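Local coordinates for protein SAR-endolysin (Enterobacteria phage P1, PDB 1XJT) that hydrolyses the beta-1,4 linkages of host peptidoglycan once released from the inner membrane, helping to bring about the lysis that frees new phage particles, at residues 26-31 with 83-88; 42-47 with 58-63; 114-119 with 169-174. All blocks are in the same frame, centred on the assembly; numbering follows the deposited sequence.

Contact 1: 26-31 with 83-88; sequences GNVRTN and KNILIA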
loop_
_atom_site.group_PDB
_atom_site.type_symbol
_atom_site.label_atom_id
_atom_site.label_comp_id
_atom_site.label_asym_id
_atom_site.label_seq_id
_atom_site.Cartn_x
_atom_site.Cartn_y
_atom_site.Cartn_z
ATOM N N GLY A 26 -17.474 0.723 5.190
ATOM C CA GLY A 26 -17.710 -0.697 5.279
ATOM C C GLY A 26 -17.367 -1.389 3.990
ATOM O O GLY A 26 -17.777 -2.516 3.772
ATOM N N ASN A 27 -16.568 -0.729 3.159
ATOM C CA ASN A 27 -16.037 -1.369 1.968
ATOM C C ASN A 27 -14.638 -1.931 2.133
ATOM O O ASN A 27 -14.396 -3.065 1.780
ATOM C CB ASN A 27 -16.093 -0.398 0.798
ATOM C CG ASN A 27 -17.507 -0.030 0.432
ATOM O OD1 ASN A 27 -18.357 -0.895 0.297
ATOM N ND2 ASN A 27 -17.789 1.275 0.313
ATOM N N VAL A 28 -13.708 -1.171 2.690
ATOM C CA VAL A 28 -12.348 -1.676 2.750
ATOM C C VAL A 28 -12.170 -2.708 3.870
ATOM O O VAL A 28 -12.748 -2.592 4.949
ATOM C CB VAL A 28 -11.301 -0.529 2.870
ATOM C CG1 VAL A 28 -11.473 0.503 1.743
ATOM C CG2 VAL A 28 -11.345 0.137 4.185
ATOM N N ARG A 29 -11.419 -3.757 3.572
ATOM C CA ARG A 29 -11.029 -4.734 4.589
ATOM C C ARG A 29 -9.834 -4.286 5.396
ATOM O O ARG A 29 -9.724 -4.628 6.587
ATOM C CB ARG A 29 -10.737 -6.092 3.951
ATOM C CG ARG A 29 -10.375 -7.184 4.922
ATOM C CD ARG A 29 -10.231 -8.549 4.287
ATOM N NE ARG A 29 -9.538 -9.421 5.230
ATOM C CZ ARG A 29 -8.883 -10.538 4.952
ATOM N NH1 ARG A 29 -8.778 -10.997 3.717
ATOM N NH2 ARG A 29 -8.288 -11.210 5.953
ATOM N N THR A 30 -8.905 -3.554 4.801
ATOM C CA THR A 30 -7.723 -3.288 5.564
ATOM C C THR A 30 -8.041 -2.589 6.877
ATOM O O THR A 30 -8.971 -1.757 6.972
ATOM C CB THR A 30 -6.493 -2.672 4.758
ATOM O OG1 THR A 30 -6.308 -1.293 5.001
ATOM C CG2 THR A 30 -6.610 -2.840 3.322
ATOM N N ASN A 31 -7.323 -3.014 7.912
ATOM C CA ASN A 31 -7.604 -2.615 9.270
ATOM C C ASN A 31 -6.980 -1.281 9.619
ATOM O O ASN A 31 -6.251 -0.685 8.827
ATOM C CB ASN A 31 -7.157 -3.734 10.252
ATOM C CG ASN A 31 -5.664 -4.072 10.184
ATOM O OD1 ASN A 31 -4.855 -3.295 9.703
ATOM N ND2 ASN A 31 -5.291 -5.244 10.747
ATOM N N LYS A 83 -10.979 4.652 -2.870
ATOM C CA LYS A 83 -10.915 4.067 -4.205
ATOM C C LYS A 83 -9.560 3.419 -4.465
ATOM O O LYS A 83 -9.463 2.311 -5.001
ATOM C CB LYS A 83 -11.181 5.151 -5.235
ATOM C CG LYS A 83 -11.258 4.658 -6.683
ATOM C CD LYS A 83 -11.515 5.840 -7.647
ATOM C CE LYS A 83 -11.975 5.411 -9.094
ATOM N NZ LYS A 83 -12.313 6.552 -10.033
ATOM N N ASN A 84 -8.506 4.115 -4.057
ATOM C CA ASN A 84 -7.155 3.628 -4.262
ATOM C C ASN A 84 -6.878 2.420 -3.391
ATOM O O ASN A 84 -6.234 1.467 -3.850
ATOM C CB ASN A 84 -6.147 4.746 -4.024
ATOM C CG ASN A 84 -6.170 5.766 -5.131
ATOM O OD1 ASN A 84 -6.219 5.404 -6.308
ATOM N ND2 ASN A 84 -6.181 7.050 -4.764
ATOM N N ILE A 85 -7.363 2.438 -2.159
ATOM C CA ILE A 85 -7.264 1.260 -1.296
ATOM C C ILE A 85 -7.946 0.025 -1.904
ATOM O O ILE A 85 -7.405 -1.076 -1.887
ATOM C CB ILE A 85 -7.849 1.510 0.112
ATOM C CG1 ILE A 85 -7.055 2.594 0.849
ATOM C CG2 ILE A 85 -7.736 0.231 0.968
ATOM C CD1 ILE A 85 -7.806 3.223 2.036
ATOM N N LEU A 86 -9.136 0.187 -2.418
ATOM C CA LEU A 86 -9.851 -0.950 -2.985
ATOM C C LEU A 86 -9.175 -1.562 -4.209
ATOM O O LEU A 86 -9.246 -2.776 -4.428
ATOM C CB LEU A 86 -11.270 -0.534 -3.310
ATOM C CG LEU A 86 -12.091 -0.315 -2.035
ATOM C CD1 LEU A 86 -13.429 0.322 -2.359
ATOM C CD2 LEU A 86 -12.299 -1.640 -1.331
ATOM N N ILE A 87 -8.549 -0.725 -5.036
ATOM C CA ILE A 87 -7.707 -1.227 -6.114
ATOM C C ILE A 87 -6.564 -2.129 -5.587
ATOM O O ILE A 87 -6.328 -3.226 -6.111
ATOM C CB ILE A 87 -7.143 -0.032 -6.933
ATOM C CG1 ILE A 87 -8.268 0.666 -7.646
ATOM C CG2 ILE A 87 -6.062 -0.506 -7.915
ATOM C CD1 ILE A 87 -7.888 2.010 -8.207
ATOM N N ALA A 88 -5.893 -1.678 -4.533
ATOM C CA ALA A 88 -4.824 -2.439 -3.917
ATOM C C ALA A 88 -5.355 -3.740 -3.300
ATOM O O ALA A 88 -4.735 -4.797 -3.465
ATOM C CB ALA A 88 -4.086 -1.603 -2.905
#

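Contact 2: 42-47 with 58-63; sequences EGCRRD and DGIGNT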
loop_
_atom_site.group_PDB
_atom_site.type_symbol
_atom_site.label_atom_id
_atom_site.label_comp_id
_atom_site.label_asym_id
_atom_site.label_seq_id
_atom_site.Cartn_x
_atom_site.Cartn_y
_atom_site.Cartn_z
ATOM N N GLU A 42 2.266 8.390 3.257
ATOM C CA GLU A 42 1.877 9.380 2.252
ATOM C C GLU A 42 1.721 10.780 2.828
ATOM O O GLU A 42 2.075 11.769 2.188
ATOM C CB GLU A 42 0.536 8.982 1.624
ATOM C CG GLU A 42 0.550 7.644 0.914
ATOM C CD GLU A 42 1.440 7.637 -0.318
ATOM O OE1 GLU A 42 1.862 8.732 -0.773
ATOM O OE2 GLU A 42 1.712 6.528 -0.828
ATOM N N GLY A 43 1.169 10.865 4.031
ATOM C CA GLY A 43 0.756 12.149 4.566
ATOM C C GLY A 43 -0.577 12.536 3.948
ATOM O O GLY A 43 -1.085 11.842 3.057
ATOM N N CYS A 44 -1.137 13.644 4.419
ATOM C CA CYS A 44 -2.452 14.100 3.984
ATOM C C CYS A 44 -2.427 15.600 3.671
ATOM O O CYS A 44 -2.026 16.414 4.508
ATOM C CB CYS A 44 -3.487 13.776 5.065
ATOM S SG CYS A 44 -5.200 14.095 4.586
ATOM N N ARG A 45 -2.879 15.947 2.463
ATOM C CA ARG A 45 -2.747 17.303 1.911
ATOM C C ARG A 45 -3.979 17.730 1.092
ATOM O O ARG A 45 -4.341 17.069 0.124
ATOM C CB ARG A 45 -1.509 17.365 0.998
ATOM C CG ARG A 45 -0.153 17.227 1.696
ATOM C CD ARG A 45 0.063 18.243 2.812
ATOM N NE ARG A 45 1.456 18.671 2.954
ATOM C CZ ARG A 45 2.411 17.972 3.566
ATOM N NH1 ARG A 45 3.638 18.469 3.642
ATOM N NH2 ARG A 45 2.156 16.783 4.102
ATOM N N ARG A 46 -4.607 18.845 1.452
ATOM C CA ARG A 46 -5.716 19.375 0.651
ATOM C C ARG A 46 -5.239 20.098 -0.616
ATOM O O ARG A 46 -5.988 20.241 -1.585
ATOM C CB ARG A 46 -6.569 20.330 1.477
ATOM C CG ARG A 46 -7.481 19.646 2.470
ATOM C CD ARG A 46 -8.401 20.624 3.192
ATOM N NE ARG A 46 -8.948 20.085 4.433
ATOM C CZ ARG A 46 -8.232 19.840 5.527
ATOM N NH1 ARG A 46 -8.824 19.353 6.610
ATOM N NH2 ARG A 46 -6.924 20.063 5.548
ATOM N N ASP A 47 -3.995 20.564 -0.597
ATOM C CA ASP A 47 -3.425 21.254 -1.737
ATOM C C ASP A 47 -2.569 20.287 -2.561
ATOM O O ASP A 47 -1.661 19.644 -2.029
ATOM C CB ASP A 47 -2.585 22.447 -1.265
ATOM C CG ASP A 47 -3.434 23.549 -0.622
ATOM O OD1 ASP A 47 -2.911 24.272 0.256
ATOM O OD2 ASP A 47 -4.630 23.773 -0.925
ATOM N N ASP A 58 -2.812 14.390 -4.770
ATOM C CA ASP A 58 -3.888 14.869 -3.893
ATOM C C ASP A 58 -3.904 14.129 -2.566
ATOM O O ASP A 58 -3.258 13.093 -2.420
ATOM C CB ASP A 58 -5.253 14.607 -4.529
ATOM C CG ASP A 58 -5.693 15.699 -5.403
ATOM O OD1 ASP A 58 -4.833 16.492 -5.826
ATOM O OD2 ASP A 58 -6.886 15.851 -5.725
ATOM N N GLY A 59 -4.683 14.660 -1.621
ATOM C CA GLY A 59 -5.054 13.925 -0.405
ATOM C C GLY A 59 -3.932 13.060 0.120
ATOM O O GLY A 59 -2.867 13.564 0.468
ATOM N N ILE A 60 -4.172 11.752 0.156
ATOM C CA ILE A 60 -3.237 10.799 0.728
ATOM C C ILE A 60 -2.614 9.961 -0.391
ATOM O O ILE A 60 -2.987 8.823 -0.625
ATOM C CB ILE A 60 -3.974 9.936 1.778
ATOM C CG1 ILE A 60 -4.536 10.871 2.870
ATOM C CG2 ILE A 60 -3.043 8.837 2.354
ATOM C CD1 ILE A 60 -5.426 10.208 3.918
ATOM N N GLY A 61 -1.679 10.560 -1.116
ATOM C CA GLY A 61 -1.036 9.871 -2.223
ATOM C C GLY A 61 -1.941 9.585 -3.418
ATOM O O GLY A 61 -1.685 8.639 -4.170
ATOM N N ASN A 62 -2.993 10.383 -3.605
ATOM C CA ASN A 62 -3.840 10.217 -4.777
ATOM C C ASN A 62 -3.313 10.992 -6.005
ATOM O O ASN A 62 -2.918 12.157 -5.883
ATOM C CB ASN A 62 -5.263 10.667 -4.475
ATOM C CG ASN A 62 -6.137 10.645 -5.708
ATOM O OD1 ASN A 62 -6.511 9.572 -6.173
ATOM N ND2 ASN A 62 -6.446 11.827 -6.262
ATOM N N THR A 63 -3.325 10.353 -7.180
ATOM C CA THR A 63 -2.918 11.006 -8.436
ATOM C C THR A 63 -3.990 10.942 -9.533
ATOM O O THR A 63 -3.712 11.243 -10.686
ATOM C CB THR A 63 -1.609 10.390 -8.961
ATOM O OG1 THR A 63 -1.670 8.963 -8.865
ATOM C CG2 THR A 63 -0.437 10.764 -8.069
#

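Contact 3: 114-119 with 169-174; sequences FNMGCN and IRREKE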
loop_
_atom_site.group_PDB
_atom_site.type_symbol
_atom_site.label_atom_id
_atom_site.label_comp_id
_atom_site.label_asym_id
_atom_site.label_seq_id
_atom_site.Cartn_x
_atom_site.Cartn_y
_atom_site.Cartn_z
ATOM N N PHE A 114 -0.595 -0.841 -2.710
ATOM C CA PHE A 114 -0.985 0.560 -2.832
ATOM C C PHE A 114 0.200 1.394 -3.267
ATOM O O PHE A 114 0.071 2.324 -4.097
ATOM C CB PHE A 114 -1.508 1.038 -1.454
ATOM C CG PHE A 114 -2.041 2.442 -1.423
ATOM C CD1 PHE A 114 -1.188 3.524 -1.319
ATOM C CD2 PHE A 114 -3.407 2.679 -1.403
ATOM C CE1 PHE A 114 -1.682 4.808 -1.242
ATOM C CE2 PHE A 114 -3.900 3.964 -1.319
ATOM C CZ PHE A 114 -3.031 5.029 -1.262
ATOM N N ASN A 115 1.350 1.049 -2.698
ATOM C CA ASN A 115 2.607 1.783 -2.911
ATOM C C ASN A 115 3.333 1.399 -4.186
ATOM O O ASN A 115 3.759 2.277 -4.936
ATOM C CB ASN A 115 3.496 1.562 -1.697
ATOM C CG ASN A 115 4.826 2.293 -1.777
ATOM O OD1 ASN A 115 5.842 1.728 -1.370
ATOM N ND2 ASN A 115 4.831 3.523 -2.261
HETATM N N MSE A 116 3.449 0.102 -4.447
HETATM C CA MSE A 116 4.290 -0.393 -5.551
HETATM C C MSE A 116 3.505 -0.757 -6.814
HETATM O O MSE A 116 4.076 -0.878 -7.920
HETATM C CB MSE A 116 5.042 -1.611 -5.072
HETATM C CG MSE A 116 5.884 -1.340 -3.827
HETATM SE SE MSE A 116 7.239 0.068 -4.157
HETATM C CE MSE A 116 8.479 -1.071 -5.068
ATOM N N GLY A 117 2.195 -0.923 -6.656
ATOM C CA GLY A 117 1.355 -1.384 -7.730
ATOM C C GLY A 117 1.397 -2.901 -7.795
ATOM O O GLY A 117 2.353 -3.519 -7.404
ATOM N N CYS A 118 0.347 -3.490 -8.335
ATOM C CA CYS A 118 0.202 -4.925 -8.386
ATOM C C CYS A 118 1.245 -5.614 -9.250
ATOM O O CYS A 118 1.754 -6.642 -8.877
ATOM C CB CYS A 118 -1.197 -5.293 -8.878
ATOM S SG CYS A 118 -1.722 -6.909 -8.327
ATOM N N ASN A 119 1.550 -5.032 -10.400
ATOM C CA ASN A 119 2.417 -5.682 -11.359
ATOM C C ASN A 119 3.783 -5.975 -10.712
ATOM O O ASN A 119 4.356 -7.044 -10.921
ATOM C CB ASN A 119 2.604 -4.819 -12.616
ATOM C CG ASN A 119 1.402 -4.864 -13.581
ATOM O OD1 ASN A 119 0.467 -5.642 -13.420
ATOM N ND2 ASN A 119 1.444 -4.031 -14.590
ATOM N N ILE A 169 12.537 1.105 5.195
ATOM C CA ILE A 169 11.762 1.391 6.390
ATOM C C ILE A 169 10.296 0.963 6.200
ATOM O O ILE A 169 9.716 0.289 7.065
ATOM C CB ILE A 169 11.869 2.890 6.746
ATOM C CG1 ILE A 169 13.265 3.203 7.289
ATOM C CG2 ILE A 169 10.832 3.268 7.773
ATOM C CD1 ILE A 169 13.468 4.659 7.628
ATOM N N ARG A 170 9.696 1.329 5.067
ATOM C CA ARG A 170 8.277 1.024 4.837
ATOM C C ARG A 170 8.020 -0.478 4.741
ATOM O O ARG A 170 7.048 -0.988 5.320
ATOM C CB ARG A 170 7.728 1.674 3.563
ATOM C CG ARG A 170 6.264 1.233 3.258
ATOM C CD ARG A 170 5.514 2.192 2.363
ATOM N NE ARG A 170 4.109 1.844 2.177
ATOM C CZ ARG A 170 3.211 2.668 1.620
ATOM N NH1 ARG A 170 3.579 3.872 1.223
ATOM N NH2 ARG A 170 1.947 2.293 1.474
ATOM N N ARG A 171 8.856 -1.178 3.977
ATOM C CA ARG A 171 8.644 -2.612 3.796
ATOM C C ARG A 171 8.768 -3.348 5.142
ATOM O O ARG A 171 8.115 -4.371 5.375
ATOM C CB ARG A 171 9.632 -3.209 2.793
ATOM C CG ARG A 171 9.429 -2.811 1.355
ATOM C CD ARG A 171 8.153 -3.312 0.689
ATOM N NE ARG A 171 7.055 -2.357 0.790
ATOM C CZ ARG A 171 6.878 -1.303 0.008
ATOM N NH1 ARG A 171 7.754 -0.976 -0.925
ATOM N NH2 ARG A 171 5.827 -0.520 0.195
ATOM N N GLU A 172 9.605 -2.825 6.027
ATOM C CA GLU A 172 9.822 -3.436 7.333
ATOM C C GLU A 172 8.639 -3.170 8.248
ATOM O O GLU A 172 8.227 -4.059 9.008
ATOM C CB GLU A 172 11.139 -2.949 7.928
ATOM C CG GLU A 172 11.445 -3.414 9.349
ATOM C CD GLU A 172 11.431 -4.925 9.527
ATOM O OE1 GLU A 172 11.203 -5.365 10.680
ATOM O OE2 GLU A 172 11.659 -5.667 8.533
ATOM N N LYS A 173 8.066 -1.971 8.178
ATOM C CA LYS A 173 6.847 -1.698 8.941
ATOM C C LYS A 173 5.729 -2.625 8.459
ATOM O O LYS A 173 4.951 -3.159 9.258
ATOM C CB LYS A 173 6.403 -0.225 8.815
ATOM C CG LYS A 173 7.251 0.759 9.589
ATOM C CD LYS A 173 6.929 2.191 9.181
ATOM C CE LYS A 173 7.931 3.215 9.731
ATOM N NZ LYS A 173 7.556 3.702 11.101
ATOM N N GLU A 174 5.647 -2.825 7.150
ATOM C CA GLU A 174 4.636 -3.704 6.566
ATOM C C GLU A 174 4.877 -5.161 7.025
ATOM O O GLU A 174 3.960 -5.889 7.416
ATOM C CB GLU A 174 4.679 -3.594 5.033
ATOM C CG GLU A 174 4.076 -2.293 4.477
ATOM C CD GLU A 174 4.308 -2.084 2.995
ATOM O OE1 GLU A 174 3.763 -1.087 2.446
ATOM O OE2 GLU A 174 5.007 -2.919 2.379
#

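Contact 1: 26-31 with 83-88
Val-28 lays its CG1 methyl between Ile-85 and Leu-86, and the contact is mainly this apolar packing. CG1 stands 3.8 Å from Ile-85 CG2 and equally 3.8 Å from Leu-86 CD2, so one branch of a short side chain touches two successive residues of the helix, crossing each at about a right angle. It can do so because CG1 lies anti to the carbonyl carbon (chi1 -54°). Ile-85 offers CG2, the branch anti to its own backbone N, and the same methyl meets Thr-30 CG2 at 4.0 Å. Val-28 and Thr-30 branch at CB, so each brings a methyl to the helix close to the loop backbone. At the other end Leu-86 spreads its two methyls over Asn-27: CD1 is 4.2 Å from Asn-27 CB, and CD2 lies 4.0 Å from Asn-27 O.

Polar groups bind the loop to the same helix, just before and just after residues 83-88. The amide of Asn-27 donates from ND2 to Glu-82, and the carboxylate of Glu-89 accepts from the backbone N atoms of Arg-29 and Thr-30. Glu-82 and Glu-89 also touch Val-28.

The loop joins helix 15-25 to helix 32-42 and lies against helix 74-95; Leu-35 of helix 32-42 touches both Thr-30 and Ile-85, while Ser-107 and Thr-110 of helix 103-116 border Thr-30.

Contact 2: 42-47 with 58-63
Glu-42, the probable proton donor or acceptor of the active site, at the end of helix 32-42, and the disulfide-forming Cys-44 both meet a glycine-rich turn that follows a beta strand. In that turn Gly-61 and Asn-62 both face Asp-58, forming a G1 beta bulge. Glu-42 crosses Ile-60 at a slant: its CB is 3.7 Å from Ile-60 CG2, and OE1 is 3.4 Å from Gly-61 CA. A bend at chi2 (-66°) folds the carboxylate towards Gly-61, so that OE1 rests against the bare CA of a residue whose positive phi also suits glycine.

After the helix the backbone takes over. Gly-43, with positive phi, breaks the helical course, and its carbonyl O receives a CA-H...O contact from Ile-60 CA at 3.3 Å. Arg-45 N then donates to Gly-59 O over 3.1 Å. The same oxygen has a CA-H...O contact with Cys-44 CA at 3.6 Å, so two neighbouring residues converge on it. Gly-59 likewise has positive phi, a conformation glycine adopts readily.

Ile-60 supplies the apolar side. Its CG1 lies 3.7 Å from Cys-44 SG, a sulfur placed anti to the cysteine's own backbone N (chi1 -173°), and CD1 follows at 4.0 Å from the same atom. SG is bonded to Cys-13 in this active soluble enzyme; in the inactive membrane-bound form Cys-44 pairs instead with the catalytic Cys-51, so Ile-60 packs on the cysteine that changes partner on activation.

Beyond the pair, Cys-44 and Ile-60 touch Ile-77 of helix 74-95; Cys-44 also meets Ile-15, and Ile-60 meets Met-18, of helix 15-25, while residues 42-47 carry the chain from helix 32-42 into the hairpin of strands 48-50 and 56-59.

Contact 3: 114-119 with 169-174
Arg-171 donates from NH2 to Asn-115 OD1 at 2.7 Å, nearly straight at 167°, in the carbonyl plane and on a lone pair; NH1 adds a weak bond to the same oxygen and also donates to Phe-156 O. The guanidinium grips Glu-174 side-on: Arg-171 NE is 2.7 Å from Glu-174 OE2, and NH2 reaches OE1. Arg-170 NE shares Glu-174 OE1 at 3.0 Å, approaching from the same face of the carboxylate as Arg-171 NH2. This salt-bridge network holds both guanidiniums in place and probably offsets part of their positive charge.

The Arg-170 guanidinium instead stacks on the Asn-115 amide, planes only 4° apart. Asn-115 CB, 3.5 Å from Arg-170 CZ, covers the centre while the amide lies alongside NH1, and OD1 is left pointing to Arg-171. The selenomethionine Met-116, bent at chi2 and chi3, brings SE to 3.4 Å from Arg-171 NH1.

Helix 165-179 is thereby joined to the end of helix 103-116, where Ser-111 OG hydrogen-bonds with both Arg-170 NH2 and Glu-174 OE1. Phe-114 and Arg-170 border the probable catalytic Glu-42 of helix 32-42, the latter only by a long, weak ion pair, and Phe-114 packs against Ile-85 and Ala-88 of helix 74-95.

In the fold
Glu-42, the inferred proton donor or acceptor, connects contacts 2 and 3, whose centres lie about 17 Å apart: its OE2 is 3.8 Å from Phe-114 CE1 and 3.8 Å from Arg-170 NH1, a long and weak ion pair. The other active-site residue, Cys-51, has its side chain about 7 Å from that of Glu-42. Contact 1 is farther from this site, with the Ile-85 side chain about 9 Å from that of Glu-42. It meets contact 2 through a probable hydrogen bond of 2.9 Å from Asn-84 ND2 to Asn-62 OD1, and contact 3 where Asn-84 CB packs 3.6 Å from Phe-114 CE2. Helix 74-95 thus adjoins all three contacts.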